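Local structure of putative oxidoreductase with NAD(P)-binding Rossmann-fold domain (Clostridium difficile, 3UUW) at residues V95-A100 / D167-I172; G123-F128 / K239-L244; T174-A179 / I294-L299; V183-E188 / E301-S306; L190-T193 / N197-F200. The protein probably acts as an NAD(P)-dependent dehydrogenase of the Gfo/Idh/MocA family, with a Rossmann domain for the dinucleotide and a substrate that remains unidentified. All coordinates share one frame; numbering follows the deposited sequence.

Contact 1 (V95-A100 / D167-I172); sequences VDKPLA and DYIHVI
The aliphatic middle of K97 lies against helix 160-179, touching both I169 and H170. Apolar contacts come first: CD of K97 lies 3.6 Å from CG2 of I169, the lysine methylenes and the isoleucine branch running past one another head to tail. Beside it, CB of P98 makes a looser contact with CD1 of I169 at 4.1 Å. A cis peptide bond precedes P98, and its ring carbon CB offers a purely apolar surface to the isoleucine methyl.

K97 also crosses H170 at about a right angle, its CD 3.5 Å from NE2 of the imidazole and oblique to the ring. The lysine chain is bent at chi2 (70°) and again at chi3 (-105°), which brings three of its methylenes past the ring before the amine turns to D166, its salt-bridge partner.

Polar linkage is indirect. One water, in the plane of the H170 ring at its edge, lies 3.0 Å from NE2 of H170 and accepts from NZ of K97 at 3.1 Å. The pattern resembles the active-site lysine, aspartate and histidine of Gfo/Idh/MocA dehydrogenases, so K97, D166 and H170 may well play those parts here.

The loop leads from strand 92-95 to helix 103-116, K97 and L99 touch strand 120-122, and helix 295-305 covers I169 through L300 and P98 through Q297.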
# COMPACT_ATOMS: atom_id res chain seq x y z
N VAL A 95 6.77 33.46 15.27
CA VAL A 95 6.18 32.81 16.46
C VAL A 95 5.34 31.61 16.03
O VAL A 95 4.69 31.63 14.98
CB VAL A 95 5.32 33.84 17.30
CG1 VAL A 95 4.10 34.32 16.49
CG2 VAL A 95 4.88 33.27 18.57
N ASP A 96 5.35 30.55 16.84
CA ASP A 96 4.44 29.43 16.59
C ASP A 96 2.99 29.86 16.75
O ASP A 96 2.69 30.85 17.44
CB ASP A 96 4.75 28.26 17.50
CG ASP A 96 5.95 27.49 17.02
OD1 ASP A 96 5.94 27.00 15.84
OD2 ASP A 96 6.91 27.39 17.80
N LYS A 97 2.11 29.13 16.08
CA LYS A 97 0.69 29.42 16.14
C LYS A 97 0.15 29.08 17.52
O LYS A 97 0.73 28.26 18.24
CB LYS A 97 -0.08 28.67 15.03
CG LYS A 97 0.17 27.16 14.82
CD LYS A 97 -0.36 26.27 15.94
CE LYS A 97 0.75 25.77 16.82
NZ LYS A 97 0.25 25.06 18.02
N PRO A 98 -0.91 29.78 17.95
CA PRO A 98 -1.53 30.94 17.31
C PRO A 98 -0.74 32.20 17.69
O PRO A 98 0.06 32.17 18.63
CB PRO A 98 -2.92 30.96 17.94
CG PRO A 98 -2.67 30.51 19.31
CD PRO A 98 -1.59 29.46 19.22
N LEU A 99 -0.97 33.29 16.99
CA LEU A 99 -0.25 34.55 17.24
C LEU A 99 -0.35 34.93 18.73
O LEU A 99 0.67 35.08 19.41
CB LEU A 99 -0.83 35.64 16.37
CG LEU A 99 -0.25 37.05 16.50
CD1 LEU A 99 1.28 37.01 16.50
CD2 LEU A 99 -0.75 37.95 15.36
N ALA A 100 -1.57 35.08 19.22
CA ALA A 100 -1.80 35.39 20.62
C ALA A 100 -3.01 34.63 21.17
O ALA A 100 -3.72 33.95 20.42
CB ALA A 100 -1.95 36.91 20.80
N ASP A 167 -4.28 22.96 17.96
CA ASP A 167 -4.06 21.90 16.99
C ASP A 167 -5.03 21.88 15.82
O ASP A 167 -4.60 21.78 14.67
CB ASP A 167 -4.06 20.55 17.68
CG ASP A 167 -3.34 19.47 16.87
OD1 ASP A 167 -2.77 19.78 15.79
OD2 ASP A 167 -3.34 18.30 17.31
N TYR A 168 -6.33 22.01 16.07
CA TYR A 168 -7.29 22.04 14.96
C TYR A 168 -7.02 23.23 14.05
O TYR A 168 -7.39 23.21 12.87
CB TYR A 168 -8.71 22.11 15.48
CG TYR A 168 -9.81 21.87 14.47
CD1 TYR A 168 -9.83 20.73 13.66
CD2 TYR A 168 -10.89 22.72 14.41
CE1 TYR A 168 -10.89 20.49 12.76
CE2 TYR A 168 -11.96 22.49 13.50
CZ TYR A 168 -11.96 21.37 12.70
OH TYR A 168 -13.03 21.15 11.85
N ILE A 169 -6.35 24.25 14.59
CA ILE A 169 -6.02 25.44 13.82
C ILE A 169 -5.20 25.08 12.59
O ILE A 169 -5.30 25.74 11.55
CB ILE A 169 -5.29 26.51 14.69
CG1 ILE A 169 -5.27 27.88 14.00
CG2 ILE A 169 -3.86 26.05 15.04
CD1 ILE A 169 -4.77 28.99 14.92
N HIS A 170 -4.36 24.04 12.69
CA HIS A 170 -3.59 23.60 11.54
C HIS A 170 -4.46 23.08 10.41
O HIS A 170 -4.18 23.34 9.24
CB HIS A 170 -2.59 22.50 11.90
CG HIS A 170 -1.39 23.00 12.63
ND1 HIS A 170 -0.51 23.92 12.10
CD2 HIS A 170 -0.90 22.67 13.85
CE1 HIS A 170 0.46 24.15 12.96
NE2 HIS A 170 0.25 23.39 14.03
N VAL A 171 -5.52 22.36 10.77
CA VAL A 171 -6.47 21.83 9.80
C VAL A 171 -7.23 22.98 9.10
O VAL A 171 -7.32 23.04 7.85
CB VAL A 171 -7.43 20.82 10.48
CG1 VAL A 171 -8.48 20.32 9.49
CG2 VAL A 171 -6.64 19.63 11.04
N ILE A 172 -7.76 23.90 9.91
CA ILE A 172 -8.51 25.06 9.40
C ILE A 172 -7.60 25.95 8.57
O ILE A 172 -7.98 26.37 7.48
CB ILE A 172 -9.15 25.84 10.55
CG1 ILE A 172 -10.18 24.97 11.26
CG2 ILE A 172 -9.82 27.17 10.06
CD1 ILE A 172 -11.25 24.33 10.34
O HOH W 1 1.16 22.45 16.69

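Contact 2 (G123-F128 / K239-L244); sequences GFNRRF and KNLNVL
L241, which makes every contact with N125 and R126 here, has a left-handed backbone (phi 62°), a conformation more at home in glycine or asparagine. N240 before it is also left-handed, so the pair resembles the corner of a type I' turn, closed by N242 N to K239 O at 3.0 Å. V243 N reaches that same oxygen of K239 at 3.2 Å, which gives it two donors, and N242 and V243 together face K239 in a classic beta bulge.

The turn puts the leucine side chain at its tip, directed at the other segment. One methyl does the touching: CD2 of L241 stands 4.3 Å from CG of R126. The same CD2 of L241 lies 4.5 Å from ND2 of N125. These are loose van der Waals approaches, and the leucine meets the aliphatic root of the arginine, not its charged end. The arginine chain runs nearly straight on from there (chi2 161°, chi3 176°) to E225, with which NE forms a salt bridge. The amide of N125 is likewise engaged beyond the contact, ND2 donating to the backbone oxygen of K267. Leucine suits this place because it offers only hydrocarbon to two side chains whose ND2 and NE have partners of their own.

The 3-10 segment 125-128 follows an inverse gamma turn centred on F124. The arrangement is a bulged beta-hairpin of the C-terminal sheet, its turn packed against the connection that leaves the last Rossmann strand, 120-122.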
# COMPACT_ATOMS: atom_id res chain seq x y z
N GLY A 123 3.85 30.65 12.47
CA GLY A 123 4.42 29.43 11.94
C GLY A 123 3.46 28.38 11.44
O GLY A 123 3.37 27.24 12.01
N PHE A 124 2.74 28.71 10.38
CA PHE A 124 1.85 27.73 9.75
C PHE A 124 2.69 26.94 8.77
O PHE A 124 2.65 27.16 7.55
CB PHE A 124 0.63 28.40 9.10
CG PHE A 124 -0.35 28.95 10.10
CD1 PHE A 124 -1.06 28.08 10.94
CD2 PHE A 124 -0.61 30.30 10.19
CE1 PHE A 124 -1.93 28.57 11.86
CE2 PHE A 124 -1.49 30.78 11.11
CZ PHE A 124 -2.16 29.91 11.94
N ASN A 125 3.47 26.00 9.31
CA ASN A 125 4.41 25.23 8.49
C ASN A 125 3.80 24.48 7.31
O ASN A 125 4.45 24.29 6.28
CB ASN A 125 5.24 24.28 9.36
CG ASN A 125 4.38 23.33 10.13
OD1 ASN A 125 3.69 23.75 11.06
ND2 ASN A 125 4.37 22.05 9.73
N ARG A 126 2.54 24.06 7.45
CA ARG A 126 1.90 23.29 6.40
C ARG A 126 1.80 24.06 5.07
O ARG A 126 1.82 23.44 4.01
CB ARG A 126 0.55 22.75 6.89
CG ARG A 126 0.71 21.66 7.89
CD ARG A 126 -0.54 21.45 8.70
NE ARG A 126 -0.35 20.31 9.58
CZ ARG A 126 0.42 20.31 10.65
NH1 ARG A 126 1.06 21.41 11.04
NH2 ARG A 126 0.54 19.19 11.37
N ARG A 127 1.75 25.39 5.13
CA ARG A 127 1.75 26.20 3.90
C ARG A 127 3.06 26.08 3.12
O ARG A 127 3.15 26.50 1.95
CB ARG A 127 1.47 27.66 4.22
CG ARG A 127 0.16 27.93 4.92
CD ARG A 127 -0.16 29.40 4.78
NE ARG A 127 -1.22 29.87 5.65
CZ ARG A 127 -1.77 31.08 5.57
NH1 ARG A 127 -1.43 31.92 4.61
NH2 ARG A 127 -2.71 31.44 6.44
N PHE A 128 4.09 25.54 3.77
CA PHE A 128 5.41 25.34 3.17
C PHE A 128 5.79 23.86 3.04
O PHE A 128 6.91 23.53 2.64
CB PHE A 128 6.48 26.09 3.98
CG PHE A 128 6.39 27.57 3.84
CD1 PHE A 128 5.45 28.29 4.54
CD2 PHE A 128 7.23 28.25 2.97
CE1 PHE A 128 5.35 29.64 4.40
CE2 PHE A 128 7.13 29.61 2.83
CZ PHE A 128 6.19 30.30 3.55
N LYS A 239 -0.26 12.02 2.66
CA LYS A 239 -0.43 11.37 3.93
C LYS A 239 0.77 11.65 4.82
O LYS A 239 1.92 11.48 4.40
CB LYS A 239 -0.57 9.85 3.75
CG LYS A 239 -1.79 9.45 2.97
CD LYS A 239 -1.84 7.91 2.82
CE LYS A 239 -3.11 7.45 2.13
NZ LYS A 239 -3.09 5.97 2.00
N ASN A 240 0.48 12.05 6.05
CA ASN A 240 1.51 12.35 7.07
C ASN A 240 2.61 13.29 6.57
O ASN A 240 3.79 13.18 6.96
CB ASN A 240 2.11 11.04 7.60
CG ASN A 240 1.08 10.19 8.32
OD1 ASN A 240 0.12 10.70 8.89
ND2 ASN A 240 1.32 8.89 8.37
N LEU A 241 2.20 14.21 5.70
CA LEU A 241 3.06 15.23 5.09
C LEU A 241 4.19 14.70 4.23
O LEU A 241 5.00 15.51 3.73
CB LEU A 241 3.63 16.19 6.16
CG LEU A 241 2.62 16.98 6.97
CD1 LEU A 241 2.03 16.15 8.05
CD2 LEU A 241 3.27 18.26 7.58
N ASN A 242 4.26 13.39 4.00
CA ASN A 242 5.45 12.85 3.37
C ASN A 242 5.31 11.74 2.36
O ASN A 242 6.31 11.20 1.86
CB ASN A 242 6.49 12.51 4.44
CG ASN A 242 6.11 11.30 5.27
OD1 ASN A 242 5.11 10.64 4.99
ND2 ASN A 242 6.93 10.99 6.28
N VAL A 243 4.06 11.38 2.04
CA VAL A 243 3.78 10.45 0.96
C VAL A 243 2.71 11.08 0.07
O VAL A 243 1.73 11.58 0.58
CB VAL A 243 3.30 9.10 1.48
CG1 VAL A 243 2.87 8.20 0.29
CG2 VAL A 243 4.43 8.43 2.28
N LEU A 244 2.97 11.11 -1.24
CA LEU A 244 2.05 11.72 -2.19
C LEU A 244 1.45 10.64 -3.11
O LEU A 244 2.19 9.86 -3.73
CB LEU A 244 2.75 12.81 -2.97
CG LEU A 244 1.91 13.76 -3.84
CD1 LEU A 244 2.63 15.09 -4.04
CD2 LEU A 244 1.59 13.12 -5.15

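Contact 3 (T174-A179 / I294-L299); sequences TALWLA and IKAQRL
The helical segments 174-179 and 295-299 cross at 118° between their N-to-C directions, their axes 10.4 Å apart at closest approach, with L176 and A296 bringing the backbones nearest. This is a wide separation, and one large side chain, L176, spans most of it.

L176 points at the other helix and divides its contacts among three residues. Its CD1 methyl approaches CA of A296 at 4.0 Å and that residue's CB at 4.4 Å; because alanine carries only a methyl, the leucine can come right up to the helix backbone. The other branch, CD2 of L176, faces CD2 of L299 at 4.5 Å, a light contact one turn further along.

K295 also packs on L176, its chain running antiparallel to the leucine side chain. Its CG occupies the crowded position between backbone N and carbonyl carbon (chi1 66°), and from there the chain is fully extended. The methylenes therefore run alongside the leucine, CG of K295 lying 4.0 Å from CD1 of L176 and CE of K295 4.0 Å from CB of L176. The amine passes beyond this apolar strip to a salt bridge with E292. Lysine is apt at such a partly exposed border, since it supplies hydrocarbon to the interface and a charge beyond it.

L178 and T174 pack on strand 142-150, whereas Q297 and R298 touch helix 103-116 of the Rossmann part. The crossing thus joins the sheet-covering helix of the C-terminal domain to the chain's last helix, which bridges both domains in a two-domain dehydrogenase fold.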
# COMPACT_ATOMS: atom_id res chain seq x y z
N THR A 174 -4.89 25.18 6.89
CA THR A 174 -4.56 24.50 5.63
C THR A 174 -5.77 24.55 4.68
O THR A 174 -5.62 24.80 3.48
CB THR A 174 -4.09 23.08 5.89
OG1 THR A 174 -2.97 23.11 6.78
CG2 THR A 174 -3.72 22.39 4.58
N ALA A 175 -6.96 24.36 5.24
CA ALA A 175 -8.20 24.44 4.48
C ALA A 175 -8.35 25.81 3.80
O ALA A 175 -8.66 25.88 2.61
CB ALA A 175 -9.40 24.15 5.37
N LEU A 176 -8.16 26.88 4.56
CA LEU A 176 -8.37 28.21 4.05
C LEU A 176 -7.30 28.55 2.99
O LEU A 176 -7.60 29.23 2.00
CB LEU A 176 -8.40 29.24 5.19
CG LEU A 176 -9.55 29.10 6.21
CD1 LEU A 176 -9.42 30.18 7.25
CD2 LEU A 176 -10.90 29.15 5.54
N TRP A 177 -6.08 28.06 3.20
CA TRP A 177 -4.98 28.27 2.25
C TRP A 177 -5.25 27.55 0.94
O TRP A 177 -4.98 28.09 -0.14
CB TRP A 177 -3.67 27.82 2.90
CG TRP A 177 -2.48 27.72 2.02
CD1 TRP A 177 -1.75 28.74 1.48
CD2 TRP A 177 -1.80 26.52 1.68
NE1 TRP A 177 -0.68 28.24 0.79
CE2 TRP A 177 -0.69 26.88 0.90
CE3 TRP A 177 -2.03 25.18 1.97
CZ2 TRP A 177 0.19 25.93 0.39
CZ3 TRP A 177 -1.16 24.24 1.45
CH2 TRP A 177 -0.06 24.63 0.67
N LEU A 178 -5.83 26.35 1.03
CA LEU A 178 -6.23 25.60 -0.17
C LEU A 178 -7.48 26.16 -0.84
O LEU A 178 -7.60 26.10 -2.07
CB LEU A 178 -6.46 24.13 0.17
CG LEU A 178 -5.23 23.30 0.47
CD1 LEU A 178 -5.65 21.92 1.04
CD2 LEU A 178 -4.31 23.14 -0.77
N ALA A 179 -8.41 26.67 -0.05
CA ALA A 179 -9.64 27.21 -0.62
C ALA A 179 -9.31 28.38 -1.53
O ALA A 179 -9.85 28.48 -2.61
CB ALA A 179 -10.61 27.66 0.47
N ILE A 294 -4.16 35.36 11.43
CA ILE A 294 -5.24 35.21 12.40
C ILE A 294 -6.57 34.76 11.82
O ILE A 294 -7.51 34.57 12.55
CB ILE A 294 -5.47 36.56 13.18
CG1 ILE A 294 -5.64 37.75 12.21
CG2 ILE A 294 -4.30 36.81 14.10
CD1 ILE A 294 -6.00 39.09 12.91
N LYS A 295 -6.64 34.55 10.50
CA LYS A 295 -7.94 34.23 9.91
C LYS A 295 -8.47 32.86 10.35
O LYS A 295 -9.67 32.73 10.57
CB LYS A 295 -7.93 34.37 8.39
CG LYS A 295 -7.11 33.47 7.61
CD LYS A 295 -7.51 33.75 6.12
CE LYS A 295 -6.82 32.89 5.15
NZ LYS A 295 -7.18 33.35 3.76
N ALA A 296 -7.60 31.85 10.45
CA ALA A 296 -8.03 30.55 10.95
C ALA A 296 -8.48 30.69 12.42
O ALA A 296 -9.52 30.14 12.84
CB ALA A 296 -6.90 29.52 10.83
N GLN A 297 -7.72 31.44 13.21
CA GLN A 297 -8.06 31.64 14.61
C GLN A 297 -9.41 32.36 14.79
O GLN A 297 -10.19 32.01 15.68
CB GLN A 297 -6.97 32.41 15.33
CG GLN A 297 -7.11 32.40 16.84
CD GLN A 297 -5.98 33.15 17.51
OE1 GLN A 297 -5.10 33.69 16.84
NE2 GLN A 297 -6.02 33.20 18.84
N ARG A 298 -9.67 33.32 13.92
CA ARG A 298 -10.92 34.06 13.92
C ARG A 298 -12.08 33.10 13.69
O ARG A 298 -13.10 33.17 14.37
CB ARG A 298 -10.88 35.16 12.85
CG ARG A 298 -12.01 36.11 12.92
CD ARG A 298 -12.00 37.06 11.70
NE ARG A 298 -10.80 37.89 11.65
CZ ARG A 298 -10.56 38.94 12.45
NH1 ARG A 298 -11.42 39.30 13.39
NH2 ARG A 298 -9.43 39.62 12.29
N LEU A 299 -11.92 32.17 12.75
CA LEU A 299 -12.97 31.22 12.48
C LEU A 299 -13.18 30.33 13.69
O LEU A 299 -14.32 30.05 14.08
CB LEU A 299 -12.63 30.40 11.23
CG LEU A 299 -13.65 29.37 10.75
CD1 LEU A 299 -15.04 29.98 10.71
CD2 LEU A 299 -13.23 28.86 9.38

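Contact 4 (V183-E188 / E301-S306); sequences VEISGE and EKIINS
I185 and I303 form the apolar part of the contact, CD1 of I185 lying 3.7 Å from CG1 of I303. Beta-branched isoleucine suits the strand, and on the helix its second branch is also used.

There the partner is a carboxylate, in van der Waals contact with a methyl: OE1 of E188 sits 3.4 Å from CG2 of I303. The glutamate gets there because CG is anti to the backbone N (chi1 172°) and the chain stays extended, carrying the carboxylate across to I303 and S306.

Water supplies the polar link between the segments. One molecule donates to OE1 of E188 and to OG of S306, 2.7 Å in each case; another donates to OE2 of E188 at 2.6 Å and to OG of S306 at 2.9 Å. OG of S306 in turn donates to O of I303 at 2.7 Å, an oxygen that also takes the backbone N-H of S306.

E188 also binds NE2 of H203 on strand 198-206 through OE1. The serine hydroxyl, with one bond given and two accepted, is therefore held in rotation, and its paired waters couple the carboxylate to it with no direct hydrogen bond between the two, in keeping with a solvated margin between sheet and helix.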
# COMPACT_ATOMS: atom_id res chain seq x y z
N VAL A 183 -15.06 31.23 2.41
CA VAL A 183 -15.84 30.07 2.76
C VAL A 183 -16.75 30.36 3.95
O VAL A 183 -16.51 31.30 4.71
CB VAL A 183 -14.95 28.84 3.06
CG1 VAL A 183 -14.10 28.48 1.85
CG2 VAL A 183 -14.07 29.09 4.28
N GLU A 184 -17.80 29.57 4.07
CA GLU A 184 -18.77 29.68 5.14
C GLU A 184 -18.96 28.32 5.78
O GLU A 184 -19.02 27.32 5.06
CB GLU A 184 -20.13 30.12 4.57
CG GLU A 184 -20.16 31.51 3.94
CD GLU A 184 -20.29 32.62 4.97
OE1 GLU A 184 -19.79 32.46 6.11
OE2 GLU A 184 -20.90 33.66 4.64
N ILE A 185 -19.11 28.26 7.10
CA ILE A 185 -19.41 26.98 7.77
C ILE A 185 -20.81 26.50 7.41
O ILE A 185 -21.80 27.22 7.63
CB ILE A 185 -19.31 27.10 9.30
CG1 ILE A 185 -17.86 27.34 9.71
CG2 ILE A 185 -19.83 25.83 9.99
CD1 ILE A 185 -17.70 27.61 11.20
N SER A 186 -20.91 25.30 6.83
CA SER A 186 -22.20 24.72 6.42
C SER A 186 -22.53 23.42 7.15
O SER A 186 -23.57 22.79 6.87
CB SER A 186 -22.21 24.48 4.91
OG SER A 186 -21.21 23.55 4.54
N GLY A 187 -21.68 23.02 8.10
CA GLY A 187 -21.90 21.82 8.88
C GLY A 187 -20.85 21.77 9.97
O GLY A 187 -19.73 22.27 9.77
N GLU A 188 -21.24 21.20 11.12
CA GLU A 188 -20.37 21.06 12.29
C GLU A 188 -20.75 19.84 13.15
O GLU A 188 -21.95 19.60 13.41
CB GLU A 188 -20.42 22.32 13.18
CG GLU A 188 -19.70 22.15 14.53
CD GLU A 188 -19.74 23.40 15.40
OE1 GLU A 188 -18.97 24.34 15.10
OE2 GLU A 188 -20.51 23.41 16.40
N GLU A 301 -12.59 31.08 16.88
CA GLU A 301 -13.24 31.84 17.94
C GLU A 301 -14.75 31.89 17.73
O GLU A 301 -15.52 31.78 18.67
CB GLU A 301 -12.63 33.26 18.05
CG GLU A 301 -11.28 33.28 18.72
CD GLU A 301 -10.83 34.69 19.19
OE1 GLU A 301 -11.56 35.69 19.00
OE2 GLU A 301 -9.74 34.78 19.79
N LYS A 302 -15.16 32.01 16.47
CA LYS A 302 -16.59 31.99 16.14
C LYS A 302 -17.20 30.63 16.52
O LYS A 302 -18.27 30.55 17.12
CB LYS A 302 -16.72 32.33 14.66
CG LYS A 302 -18.11 32.48 14.07
CD LYS A 302 -18.06 33.55 12.95
CE LYS A 302 -18.80 33.15 11.71
NZ LYS A 302 -17.94 32.22 10.91
N ILE A 303 -16.48 29.55 16.21
CA ILE A 303 -16.92 28.21 16.57
C ILE A 303 -17.00 28.05 18.10
O ILE A 303 -18.01 27.57 18.65
CB ILE A 303 -15.96 27.17 15.97
CG1 ILE A 303 -16.07 27.16 14.45
CG2 ILE A 303 -16.23 25.81 16.53
CD1 ILE A 303 -14.91 26.47 13.79
N ILE A 304 -15.93 28.45 18.78
CA ILE A 304 -15.87 28.37 20.24
C ILE A 304 -17.01 29.18 20.90
O ILE A 304 -17.68 28.71 21.83
CB ILE A 304 -14.51 28.84 20.77
CG1 ILE A 304 -13.42 27.81 20.39
CG2 ILE A 304 -14.56 29.02 22.30
CD1 ILE A 304 -12.00 28.34 20.46
N ASN A 305 -17.27 30.37 20.37
CA ASN A 305 -18.33 31.24 20.92
C ASN A 305 -19.76 30.75 20.64
O ASN A 305 -20.71 31.17 21.32
CB ASN A 305 -18.14 32.67 20.43
CG ASN A 305 -16.93 33.35 21.09
OD1 ASN A 305 -16.61 33.08 22.25
ND2 ASN A 305 -16.27 34.24 20.35
N SER A 306 -19.91 29.86 19.67
CA SER A 306 -21.22 29.30 19.32
C SER A 306 -21.59 28.14 20.24
O SER A 306 -22.72 27.65 20.16
CB SER A 306 -21.26 28.84 17.87
OG SER A 306 -20.53 27.63 17.70
O HOH W 2 -18.51 30.86 8.88
O HOH W 3 -19.94 26.82 15.21
O HOH W 4 -21.56 24.95 18.22

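Contact 5 (L190-T193 / N197-F200); sequences LFLT and NLIF
F191 and F200 set their rings next to each other, both reaching out on one face of the sheet, with planes at 32° in an oblique pairing; CD2 of F191 comes 3.7 Å from CD2 of F200. They are an antiparallel hydrogen-bonded pair, F191 N to F200 O measuring 2.9 Å and nearly linear at 177°. On the opposite face, L192 and L198 are a non-hydrogen-bonded pair, and L190 meets L198 at about a right angle, CD1 of L190 to CD1 of L198 at 3.7 Å; leucines suit this face, where helix 160-179 covers L192 and L198 through F160.

The strands form the hairpin of 184-192 and 198-206, 184-192 being outermost within this chain. A classic beta bulge interrupts it: I199 and F200 both face F191, whose O accepts from N of I199 at 2.9 Å and N of F200 at 3.2 Å.

OG1 of T193 sits between backbone N and carbonyl carbon (chi1 65°), which turns it to N197 while CG2 packs on CG1 of I199. This OG1 takes the N-H of N197 at 2.9 Å and donates to OD1 of N197 from above the amide's carbonyl plane. ND2 of N197 binds V158 O and N157 OD1. F191 packs on N209 of the second subunit, F200 on its V143.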
# COMPACT_ATOMS: atom_id res chain seq x y z
N LEU A 190 -19.34 18.58 16.96
CA LEU A 190 -18.40 18.91 18.01
C LEU A 190 -18.76 18.07 19.22
O LEU A 190 -19.77 18.32 19.87
CB LEU A 190 -18.42 20.40 18.32
CG LEU A 190 -17.49 20.83 19.46
CD1 LEU A 190 -16.04 20.67 19.04
CD2 LEU A 190 -17.79 22.27 19.85
N PHE A 191 -17.94 17.06 19.49
CA PHE A 191 -18.19 16.09 20.56
C PHE A 191 -17.19 16.27 21.67
O PHE A 191 -15.96 16.22 21.44
CB PHE A 191 -18.13 14.65 20.02
CG PHE A 191 -19.00 14.38 18.81
CD1 PHE A 191 -20.14 15.14 18.55
CD2 PHE A 191 -18.69 13.33 17.95
CE1 PHE A 191 -20.93 14.88 17.43
CE2 PHE A 191 -19.48 13.06 16.83
CZ PHE A 191 -20.61 13.85 16.57
N LEU A 192 -17.72 16.46 22.88
CA LEU A 192 -16.93 16.73 24.07
C LEU A 192 -17.20 15.73 25.15
O LEU A 192 -18.30 15.17 25.22
CB LEU A 192 -17.28 18.12 24.63
CG LEU A 192 -17.19 19.31 23.65
CD1 LEU A 192 -17.66 20.61 24.34
CD2 LEU A 192 -15.79 19.45 23.09
N THR A 193 -16.20 15.51 26.00
CA THR A 193 -16.38 14.68 27.19
C THR A 193 -17.27 15.45 28.16
O THR A 193 -17.55 16.64 27.97
CB THR A 193 -15.05 14.39 27.91
OG1 THR A 193 -14.48 15.61 28.41
CG2 THR A 193 -14.06 13.70 26.98
N ASN A 197 -13.65 18.23 27.45
CA ASN A 197 -12.44 17.96 26.68
C ASN A 197 -12.86 17.58 25.25
O ASN A 197 -13.91 16.95 25.06
CB ASN A 197 -11.64 16.82 27.29
CG ASN A 197 -11.47 16.96 28.79
OD1 ASN A 197 -11.87 16.09 29.54
ND2 ASN A 197 -10.93 18.10 29.24
N LEU A 198 -12.05 17.93 24.25
CA LEU A 198 -12.35 17.61 22.86
C LEU A 198 -12.17 16.13 22.55
O LEU A 198 -11.09 15.56 22.78
CB LEU A 198 -11.43 18.41 21.91
CG LEU A 198 -11.66 18.19 20.40
CD1 LEU A 198 -13.06 18.63 20.01
CD2 LEU A 198 -10.63 18.93 19.58
N ILE A 199 -13.21 15.52 22.00
CA ILE A 199 -13.13 14.15 21.47
C ILE A 199 -13.01 14.19 19.94
O ILE A 199 -12.08 13.64 19.35
CB ILE A 199 -14.38 13.31 21.81
CG1 ILE A 199 -14.57 13.15 23.32
CG2 ILE A 199 -14.28 11.91 21.14
CD1 ILE A 199 -15.91 12.56 23.69
N PHE A 200 -13.98 14.83 19.30
CA PHE A 200 -14.03 14.89 17.84
C PHE A 200 -14.61 16.21 17.39
O PHE A 200 -15.52 16.73 18.01
CB PHE A 200 -14.89 13.73 17.35
CG PHE A 200 -15.11 13.72 15.87
CD1 PHE A 200 -14.16 13.17 15.02
CD2 PHE A 200 -16.25 14.27 15.32
CE1 PHE A 200 -14.33 13.17 13.64
CE2 PHE A 200 -16.42 14.27 13.92
CZ PHE A 200 -15.47 13.70 13.10

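How the contacts relate
Contacts 1, 2 and 3 form a connected group around helix 160-179. Contact 1, the probable active-site corner, touches contact 2 through V95 O and G123 N, 2.8 Å apart, and through packing of K97 on F124. It also meets contact 3, where Q297 NE2 lies 2.9 Å from A100 O. Contact 3 continues into contact 4 along helix 295-305, with CD1 of L299 3.6 Å from CD1 of I185. Contact 5 lies further out, its centre about 19 Å from that of contact 1; there the F200 side chain is about 4 Å from a bound di(hydroxyethyl)ether, well away from that corner. Contacts 4 and 5 share strand 184-192, and both come within reach of the second subunit, contact 4 through a weak hydrogen bond.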